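Local atomic coordinates of D-alanyl-D-alanine carboxypeptidase (Enterococcus faecalis V583, PDB entry 5ZHF), a protein that removes the C-terminal D-alanine from peptidoglycan-derived pentapeptides with the help of a zinc ion, and so probably contributes to vancomycin resistance in Enterococcus faecalis. Residues 87-91 against 154-160; 103-107 against 132-138; 128-132 against 186-192. All blocks are in the same frame, centred on the assembly; numbering follows the deposited sequence.

In the fold
Following the chain from the N terminus, residues 87-91 leave helix 74-86 and lead into edge strand 91-95. Contact 1 closes a long loop by bringing them against residues 154-160, which open helix 157-167. Within that loop lies the whole of contact 2, where helix 100-116 meets the loop 132-138; the two contacts lie on opposite sides of the chain's centre, their centres about 28 Å apart. Contact 3 closes another loop, from residues 128-132 to residues 186-192, before strand 193-196. It crosses both others along the chain, and shares Val132 with contact 2. Together contacts 2 and 3 hold the substrate-binding segments beside the zinc site, while contact 1 fastens the sheet's edge to a helix.

Contact 1. Residues 87-91 against 154-160; sequences DGVYP and HSTGNEV
Tyr90 and Ser155 join two helix ends: a Schellman motif that finishes helix 74-86 and a capping box that starts helix 157-167. In the first motif Gly88 is the C-prime residue, and its positive phi of 71° is easily adopted without a side chain. In the second, Thr156 OG1 accepts from Glu159 N, while Glu159 OE1 receives Thr156 N from above the carboxylate plane.

The direct bond between the two ends runs from Tyr90 N to Ser155 OG, 2.9 Å long. Serine suits the place because its short side chain sets a hydroxyl against the opposite backbone. The same OG lies 2.7 Å from a water that donates to Gly88 O and, over 3.2 Å, to Glu159 OE1. The water thus ties the capping glutamate to the Schellman turn.

Tyr90 offers the edge of its ring to Ser155 OG and one face to His154, whose CB comes within 3.5 Å of Tyr90 CD1. The two rings are inclined at 43°, and the imidazole ND1 is hydrogen-bonded to Asp151 OD2. Next to the polar bridge the contact turns apolar. Val89 CG1, anti to the backbone N (chi1 171°), reaches Val160 CG2 at 3.8 Å, and Val160 turns its other methyl, CG1, to Pro91 CB.

Pro91 packs back on Phe81 and Ala84 of helix 74-86, and Val160 rests on Ile148 and Ala150 of strand 145-150, placing the contact between the two helices and the sheet.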
loop_
_atom_site.group_PDB
_atom_site.type_symbol
_atom_site.label_atom_id
_atom_site.label_comp_id
_atom_site.label_asym_id
_atom_site.label_seq_id
_atom_site.Cartn_x
_atom_site.Cartn_y
_atom_site.Cartn_z
ATOM N N ASP A 87 20.702 7.738 0.252
ATOM C CA ASP A 87 20.310 9.134 0.221
ATOM C C ASP A 87 20.076 9.756 1.609
ATOM O O ASP A 87 19.557 10.852 1.705
ATOM C CB ASP A 87 19.048 9.328 -0.630
ATOM C CG ASP A 87 19.310 9.242 -2.113
ATOM O OD1 ASP A 87 20.432 9.551 -2.558
ATOM O OD2 ASP A 87 18.352 8.897 -2.846
ATOM N N GLY A 88 20.449 9.044 2.660
ATOM C CA GLY A 88 20.207 9.517 4.032
ATOM C C GLY A 88 18.754 9.491 4.477
ATOM O O GLY A 88 18.361 10.214 5.411
ATOM N N VAL A 89 17.944 8.639 3.843
ATOM C CA VAL A 89 16.526 8.531 4.148
ATOM C C VAL A 89 16.314 7.135 4.738
ATOM O O VAL A 89 16.735 6.147 4.150
ATOM C CB VAL A 89 15.682 8.747 2.868
ATOM C CG1 VAL A 89 14.229 8.415 3.134
ATOM C CG2 VAL A 89 15.824 10.182 2.388
ATOM N N TYR A 90 15.723 7.045 5.936
ATOM C CA TYR A 90 15.701 5.791 6.697
ATOM C C TYR A 90 14.279 5.271 6.939
ATOM O O TYR A 90 13.607 5.687 7.890
ATOM C CB TYR A 90 16.452 6.000 8.032
ATOM C CG TYR A 90 17.922 6.121 7.764
ATOM C CD1 TYR A 90 18.474 7.352 7.419
ATOM C CD2 TYR A 90 18.737 5.000 7.769
ATOM C CE1 TYR A 90 19.820 7.466 7.134
ATOM C CE2 TYR A 90 20.086 5.101 7.472
ATOM C CZ TYR A 90 20.610 6.328 7.148
ATOM O OH TYR A 90 21.963 6.420 6.866
ATOM N N PRO A 91 13.775 4.404 6.038
ATOM C CA PRO A 91 12.410 3.924 6.189
ATOM C C PRO A 91 12.299 2.634 6.993
ATOM O O PRO A 91 13.297 1.959 7.245
ATOM C CB PRO A 91 11.946 3.682 4.729
ATOM C CG PRO A 91 13.215 3.522 3.954
ATOM C CD PRO A 91 14.375 3.986 4.761
ATOM N N HIS A 154 16.255 9.137 12.477
ATOM C CA HIS A 154 17.095 9.703 11.402
ATOM C C HIS A 154 16.293 10.476 10.373
ATOM O O HIS A 154 16.817 11.419 9.785
ATOM C CB HIS A 154 17.902 8.636 10.678
ATOM C CG HIS A 154 18.812 7.867 11.566
ATOM N ND1 HIS A 154 18.525 6.586 11.990
ATOM C CD2 HIS A 154 19.999 8.199 12.129
ATOM C CE1 HIS A 154 19.501 6.162 12.775
ATOM N NE2 HIS A 154 20.409 7.120 12.870
ATOM N N SER A 155 15.037 10.075 10.149
ATOM C CA SER A 155 14.169 10.712 9.173
ATOM C C SER A 155 12.782 10.957 9.759
ATOM O O SER A 155 12.323 10.183 10.615
ATOM C CB SER A 155 14.058 9.806 7.930
ATOM O OG SER A 155 15.342 9.541 7.347
ATOM N N THR A 156 12.116 12.006 9.282
ATOM C CA THR A 156 10.712 12.267 9.563
ATOM C C THR A 156 9.838 11.557 8.530
ATOM O O THR A 156 10.319 11.221 7.439
ATOM C CB THR A 156 10.357 13.750 9.428
ATOM O OG1 THR A 156 10.646 14.197 8.091
ATOM C CG2 THR A 156 11.138 14.597 10.439
ATOM N N GLY A 157 8.559 11.390 8.866
ATOM C CA GLY A 157 7.555 10.827 7.945
ATOM C C GLY A 157 7.558 11.517 6.597
ATOM O O GLY A 157 7.655 10.860 5.554
ATOM N N ASN A 158 7.505 12.848 6.618
ATOM C CA ASN A 158 7.426 13.629 5.381
ATOM C C ASN A 158 8.654 13.512 4.492
ATOM O O ASN A 158 8.531 13.536 3.269
ATOM C CB ASN A 158 7.097 15.092 5.685
ATOM C CG ASN A 158 5.670 15.263 6.183
ATOM O OD1 ASN A 158 4.740 14.623 5.680
ATOM N ND2 ASN A 158 5.490 16.109 7.186
ATOM N N GLU A 159 9.830 13.339 5.090
ATOM C CA GLU A 159 11.058 13.084 4.330
ATOM C C GLU A 159 11.001 11.735 3.584
ATOM O O GLU A 159 11.366 11.638 2.411
ATOM C CB GLU A 159 12.286 13.108 5.250
ATOM C CG GLU A 159 12.647 14.526 5.671
ATOM C CD GLU A 159 13.645 14.632 6.812
ATOM O OE1 GLU A 159 13.857 13.687 7.585
ATOM O OE2 GLU A 159 14.218 15.731 6.938
ATOM N N VAL A 160 10.567 10.709 4.298
ATOM C CA VAL A 160 10.396 9.376 3.711
ATOM C C VAL A 160 9.293 9.385 2.647
ATOM O O VAL A 160 9.494 8.822 1.572
ATOM C CB VAL A 160 10.110 8.326 4.807
ATOM C CG1 VAL A 160 9.626 7.006 4.205
ATOM C CG2 VAL A 160 11.366 8.135 5.635
HETATM O O HOH W 1 16.033 11.817 6.132
#

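Contact 2. Residues 103-107 against 132-138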
loop_
_atom_site.group_PDB
_atom_site.type_symbol
_atom_site.label_atom_id
_atom_site.label_comp_id
_atom_site.label_asym_id
_atom_site.label_seq_id
_atom_site.Cartn_x
_atom_site.Cartn_y
_atom_site.Cartn_z
ATOM N N GLN A 103 -6.738 -7.707 9.140
ATOM C CA GLN A 103 -7.404 -6.662 8.371
ATOM C C GLN A 103 -8.706 -6.220 9.052
ATOM O O GLN A 103 -8.961 -5.016 9.156
ATOM C CB GLN A 103 -7.688 -7.106 6.929
ATOM C CG GLN A 103 -8.172 -5.998 6.010
ATOM C CD GLN A 103 -7.173 -4.864 5.795
ATOM O OE1 GLN A 103 -5.967 -5.036 5.952
ATOM N NE2 GLN A 103 -7.685 -3.694 5.407
ATOM N N GLN A 104 -9.502 -7.194 9.502
ATOM C CA GLN A 104 -10.743 -6.906 10.250
ATOM C C GLN A 104 -10.449 -6.063 11.495
ATOM O O GLN A 104 -11.151 -5.099 11.782
ATOM C CB GLN A 104 -11.448 -8.210 10.675
ATOM C CG GLN A 104 -12.818 -7.987 11.306
ATOM C CD GLN A 104 -13.820 -7.536 10.280
ATOM O OE1 GLN A 104 -14.181 -8.308 9.394
ATOM N NE2 GLN A 104 -14.226 -6.268 10.347
ATOM N N GLU A 105 -9.410 -6.425 12.233
ATOM C CA GLU A 105 -9.061 -5.714 13.466
ATOM C C GLU A 105 -8.624 -4.271 13.196
ATOM O O GLU A 105 -9.001 -3.350 13.936
ATOM C CB GLU A 105 -7.969 -6.470 14.229
ATOM C CG GLU A 105 -8.466 -7.791 14.797
ATOM C CD GLU A 105 -7.380 -8.659 15.406
ATOM O OE1 GLU A 105 -6.225 -8.200 15.533
ATOM O OE2 GLU A 105 -7.700 -9.812 15.773
ATOM N N ILE A 106 -7.840 -4.099 12.157
ATOM C CA ILE A 106 -7.408 -2.782 11.786
ATOM C C ILE A 106 -8.610 -1.965 11.349
ATOM O O ILE A 106 -8.718 -0.848 11.710
ATOM C CB ILE A 106 -6.303 -2.820 10.728
ATOM C CG1 ILE A 106 -5.073 -3.425 11.348
ATOM C CG2 ILE A 106 -6.011 -1.432 10.200
ATOM C CD1 ILE A 106 -3.911 -3.557 10.419
HETATM N N MSE A 107 -9.523 -2.569 10.591
HETATM C CA MSE A 107 -10.721 -1.872 10.140
HETATM C C MSE A 107 -11.614 -1.471 11.291
HETATM O O MSE A 107 -12.153 -0.343 11.293
HETATM C CB MSE A 107 -11.502 -2.777 9.193
HETATM C CG MSE A 107 -12.754 -2.076 8.678
HETATM SE SE MSE A 107 -13.718 -3.274 7.446
HETATM C CE MSE A 107 -15.209 -2.067 7.000
ATOM N N VAL A 132 -9.277 2.148 5.308
ATOM C CA VAL A 132 -8.947 0.749 5.576
ATOM C C VAL A 132 -9.973 -0.100 4.849
ATOM O O VAL A 132 -11.175 0.064 5.054
ATOM C CB VAL A 132 -9.004 0.420 7.081
ATOM C CG1 VAL A 132 -8.604 -1.037 7.342
ATOM C CG2 VAL A 132 -8.109 1.364 7.894
ATOM N N ALA A 133 -9.492 -1.034 4.040
ATOM C CA ALA A 133 -10.358 -1.842 3.194
ATOM C C ALA A 133 -11.064 -2.939 3.994
ATOM O O ALA A 133 -10.531 -3.425 5.012
ATOM C CB ALA A 133 -9.535 -2.428 2.063
ATOM N N VAL A 134 -12.262 -3.344 3.557
ATOM C CA VAL A 134 -12.937 -4.464 4.220
ATOM C C VAL A 134 -12.113 -5.712 3.941
ATOM O O VAL A 134 -11.514 -5.826 2.861
ATOM C CB VAL A 134 -14.435 -4.673 3.812
ATOM C CG1 VAL A 134 -15.248 -3.388 3.990
ATOM C CG2 VAL A 134 -14.586 -5.221 2.409
ATOM N N PRO A 135 -12.075 -6.651 4.893
ATOM C CA PRO A 135 -11.303 -7.862 4.610
ATOM C C PRO A 135 -11.681 -8.524 3.288
ATOM O O PRO A 135 -12.861 -8.586 2.909
ATOM C CB PRO A 135 -11.611 -8.760 5.812
ATOM C CG PRO A 135 -11.923 -7.804 6.900
ATOM C CD PRO A 135 -12.693 -6.717 6.230
ATOM N N GLY A 136 -10.655 -8.965 2.572
ATOM C CA GLY A 136 -10.792 -9.493 1.222
ATOM C C GLY A 136 -10.547 -8.497 0.122
ATOM O O GLY A 136 -10.423 -8.897 -1.030
ATOM N N THR A 137 -10.482 -7.196 0.450
ATOM C CA THR A 137 -10.287 -6.163 -0.541
ATOM C C THR A 137 -9.070 -5.292 -0.261
ATOM O O THR A 137 -8.925 -4.265 -0.903
ATOM C CB THR A 137 -11.538 -5.257 -0.666
ATOM O OG1 THR A 137 -11.752 -4.514 0.545
ATOM C CG2 THR A 137 -12.762 -6.098 -0.944
ATOM N N SER A 138 -8.179 -5.723 0.651
ATOM C CA SER A 138 -6.945 -4.980 0.926
ATOM C C SER A 138 -5.800 -5.550 0.120
ATOM O O SER A 138 -5.599 -6.759 0.108
ATOM C CB SER A 138 -6.535 -5.100 2.393
ATOM O OG SER A 138 -5.321 -4.380 2.590
HETATM O O HOH W 2 -6.259 -1.445 3.601
#
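Gln103 NE2 donates to Ala133 O over 2.9 Å in an almost straight bond, with the acceptor lying in the plane of the glutamine amide. Both residues belong to the substrate-binding site, as do Val132 and Ser138, and the bond fixes helix 100-116 against the loop that leads to the zinc ligand His140. The loop folds into a type II beta turn from Val134 to Thr137, in which Pro135 takes the second place and Gly136 the third, where the positive phi is easiest for glycine. Val134 O is gripped twice, by Thr137 N and by Thr137 OG1.

Glutamine suits position 103 because its amide can donate and accept at once. Its chain leaves with CG anti to the backbone N (chi1 -171°) and then bends at chi2, which turns the amide toward Ala133 and Ser138. NE2 also gives a hydrogen bond to a water that lies 3.2 Å from Ser138 OG, while OE1 accepts from Arg98. Ser138 CB packs 3.5 Å from Gln103 CD; its hydroxyl is engaged with His140 N, so the serine connects the substrate site to the metal site.

Beside this polar cluster the helix presents apolar groups. Val132 CG1 sits 3.6 Å from Met107 CA and also touches Ile106 CG2, the two side chains crossing at about a right angle. Pro135 touches Gln104 chiefly through CG, 3.4 Å from Gln104 OE1, while Gln104 NE2 is bonded to Asp108. Met107, a selenomethionine, stretches out fully beyond CG and runs alongside Val134, so that SE meets Pro135 CD at 3.8 Å and CE presses unusually tightly on Val134 CG1 at 3.3 Å.

Contact 3. Residues 128-132 against 186-192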
loop_
_atom_site.group_PDB
_atom_site.type_symbol
_atom_site.label_atom_id
_atom_site.label_comp_id
_atom_site.label_asym_id
_atom_site.label_seq_id
_atom_site.Cartn_x
_atom_site.Cartn_y
_atom_site.Cartn_z
ATOM N N ALA A 128 -14.621 4.909 7.623
ATOM C CA ALA A 128 -13.417 4.093 7.823
ATOM C C ALA A 128 -12.922 3.441 6.529
ATOM O O ALA A 128 -11.716 3.276 6.351
ATOM C CB ALA A 128 -13.666 3.019 8.863
ATOM N N GLU A 129 -13.857 3.082 5.651
ATOM C CA GLU A 129 -13.538 2.392 4.396
ATOM C C GLU A 129 -12.714 3.253 3.415
ATOM O O GLU A 129 -12.003 2.711 2.570
ATOM C CB GLU A 129 -14.829 1.887 3.738
ATOM C CG GLU A 129 -14.644 0.811 2.685
ATOM C CD GLU A 129 -15.887 -0.040 2.453
ATOM O OE1 GLU A 129 -16.906 0.142 3.161
ATOM O OE2 GLU A 129 -15.842 -0.917 1.564
ATOM N N THR A 130 -12.779 4.580 3.547
ATOM C CA THR A 130 -11.930 5.482 2.756
ATOM C C THR A 130 -10.458 5.393 3.160
ATOM O O THR A 130 -9.614 5.950 2.458
ATOM C CB THR A 130 -12.367 6.970 2.834
ATOM O OG1 THR A 130 -12.199 7.472 4.174
ATOM C CG2 THR A 130 -13.815 7.143 2.397
ATOM N N TRP A 131 -10.171 4.723 4.289
ATOM C CA TRP A 131 -8.817 4.485 4.798
ATOM C C TRP A 131 -8.385 3.029 4.864
ATOM O O TRP A 131 -7.237 2.714 4.548
ATOM C CB TRP A 131 -8.685 5.060 6.217
ATOM C CG TRP A 131 -8.902 6.545 6.295
ATOM C CD1 TRP A 131 -10.028 7.173 6.733
ATOM C CD2 TRP A 131 -7.978 7.582 5.936
ATOM N NE1 TRP A 131 -9.866 8.537 6.668
ATOM C CE2 TRP A 131 -8.623 8.815 6.174
ATOM C CE3 TRP A 131 -6.675 7.591 5.410
ATOM C CZ2 TRP A 131 -7.995 10.052 5.939
ATOM C CZ3 TRP A 131 -6.059 8.811 5.161
ATOM C CH2 TRP A 131 -6.729 10.030 5.430
ATOM N N VAL A 132 -9.277 2.148 5.308
ATOM C CA VAL A 132 -8.947 0.749 5.576
ATOM C C VAL A 132 -9.973 -0.100 4.849
ATOM O O VAL A 132 -11.175 0.064 5.054
ATOM C CB VAL A 132 -9.004 0.420 7.081
ATOM C CG1 VAL A 132 -8.604 -1.037 7.342
ATOM C CG2 VAL A 132 -8.109 1.364 7.894
ATOM N N GLY A 186 -11.115 5.371 -4.655
ATOM C CA GLY A 186 -11.971 5.272 -3.496
ATOM C C GLY A 186 -11.258 5.363 -2.159
ATOM O O GLY A 186 -11.862 5.092 -1.119
ATOM N N VAL A 187 -9.992 5.782 -2.169
ATOM C CA VAL A 187 -9.171 5.764 -0.966
ATOM C C VAL A 187 -8.541 7.134 -0.773
ATOM O O VAL A 187 -8.094 7.770 -1.730
ATOM C CB VAL A 187 -8.093 4.647 -1.075
ATOM C CG1 VAL A 187 -7.227 4.599 0.183
ATOM C CG2 VAL A 187 -8.763 3.293 -1.322
ATOM N N SER A 188 -8.488 7.573 0.486
ATOM C CA SER A 188 -7.881 8.840 0.862
ATOM C C SER A 188 -6.363 8.827 0.647
ATOM O O SER A 188 -5.759 7.791 0.367
ATOM C CB SER A 188 -8.181 9.149 2.333
ATOM O OG SER A 188 -9.583 9.101 2.597
ATOM N N ASN A 189 -5.756 10.000 0.775
ATOM C CA ASN A 189 -4.314 10.155 0.604
ATOM C C ASN A 189 -3.572 9.362 1.683
ATOM O O ASN A 189 -3.631 9.712 2.859
ATOM C CB ASN A 189 -3.961 11.654 0.667
ATOM C CG ASN A 189 -2.470 11.919 0.611
ATOM O OD1 ASN A 189 -1.714 11.169 0.029
ATOM N ND2 ASN A 189 -2.048 13.037 1.202
ATOM N N GLU A 190 -2.910 8.276 1.279
ATOM C CA GLU A 190 -2.143 7.422 2.175
ATOM C C GLU A 190 -0.692 7.380 1.688
ATOM O O GLU A 190 -0.278 6.456 0.990
ATOM C CB GLU A 190 -2.762 6.015 2.223
ATOM C CG GLU A 190 -4.172 6.069 2.799
ATOM C CD GLU A 190 -4.769 4.713 3.058
ATOM O OE1 GLU A 190 -4.384 3.726 2.397
ATOM O OE2 GLU A 190 -5.658 4.655 3.912
ATOM N N PRO A 191 0.106 8.419 2.032
ATOM C CA PRO A 191 1.446 8.554 1.444
ATOM C C PRO A 191 2.457 7.498 1.891
ATOM O O PRO A 191 3.573 7.469 1.385
ATOM C CB PRO A 191 1.892 9.960 1.896
ATOM C CG PRO A 191 1.100 10.218 3.121
ATOM C CD PRO A 191 -0.236 9.591 2.873
ATOM N N TRP A 192 2.045 6.655 2.850
ATOM C CA TRP A 192 2.792 5.478 3.307
ATOM C C TRP A 192 2.569 4.202 2.480
ATOM O O TRP A 192 3.394 3.293 2.563
ATOM C CB TRP A 192 2.424 5.156 4.768
ATOM C CG TRP A 192 0.974 5.075 5.007
ATOM C CD1 TRP A 192 0.164 3.988 4.844
ATOM C CD2 TRP A 192 0.110 6.144 5.439
ATOM N NE1 TRP A 192 -1.121 4.312 5.136
ATOM C CE2 TRP A 192 -1.190 5.628 5.501
ATOM C CE3 TRP A 192 0.316 7.485 5.765
ATOM C CZ2 TRP A 192 -2.287 6.401 5.907
ATOM C CZ3 TRP A 192 -0.778 8.256 6.153
ATOM C CH2 TRP A 192 -2.051 7.707 6.236
#
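Thr130 O is held by two donors from Ser188. The backbone N donates over 2.8 Å, and OG over 3.2 Å from above the carbonyl plane. The serine torsion makes the double grip possible: with OG beside its own backbone N (chi1 -54°), both donors face the same oxygen. Serine also suits the place because its side chain is short: CB can sit close over one face of Trp131 while OG still reaches Thr130 O. This CB lies 3.5 Å from the centroid of the six-membered ring, almost on the ring normal, in a CH-pi contact.

Trp131 holds its indole beside the backbone N (chi1 -61°), with the six-membered ring toward residues 188-190. Its edge meets Asn189 O, 3.5 Å from CZ3, and Glu190 OE2, 3.4 Å from CE3. NE1 is hydrogen-bonded to Tyr114 OH, which helps to fix the rotation of the indole.

Glu190 extends beyond CG, long enough to carry its carboxylate to the Trp131 carbonyl, where OE2 comes to 2.6 Å from Trp131 O. The carboxylate plane is inclined by 26° to the indole. Trp192 presents one face to Glu190 CA, and its CH2 touches Trp131 CZ3; the Trp192 side chain also packs on Asp147, a zinc ligand.

Glu190 is the probable proton donor and acceptor of catalysis and Trp131 binds substrate, so the two loops here join the substrate site to the catalytic centre of an M15 zinc peptidase, with zinc held by His140, Asp147 and His193.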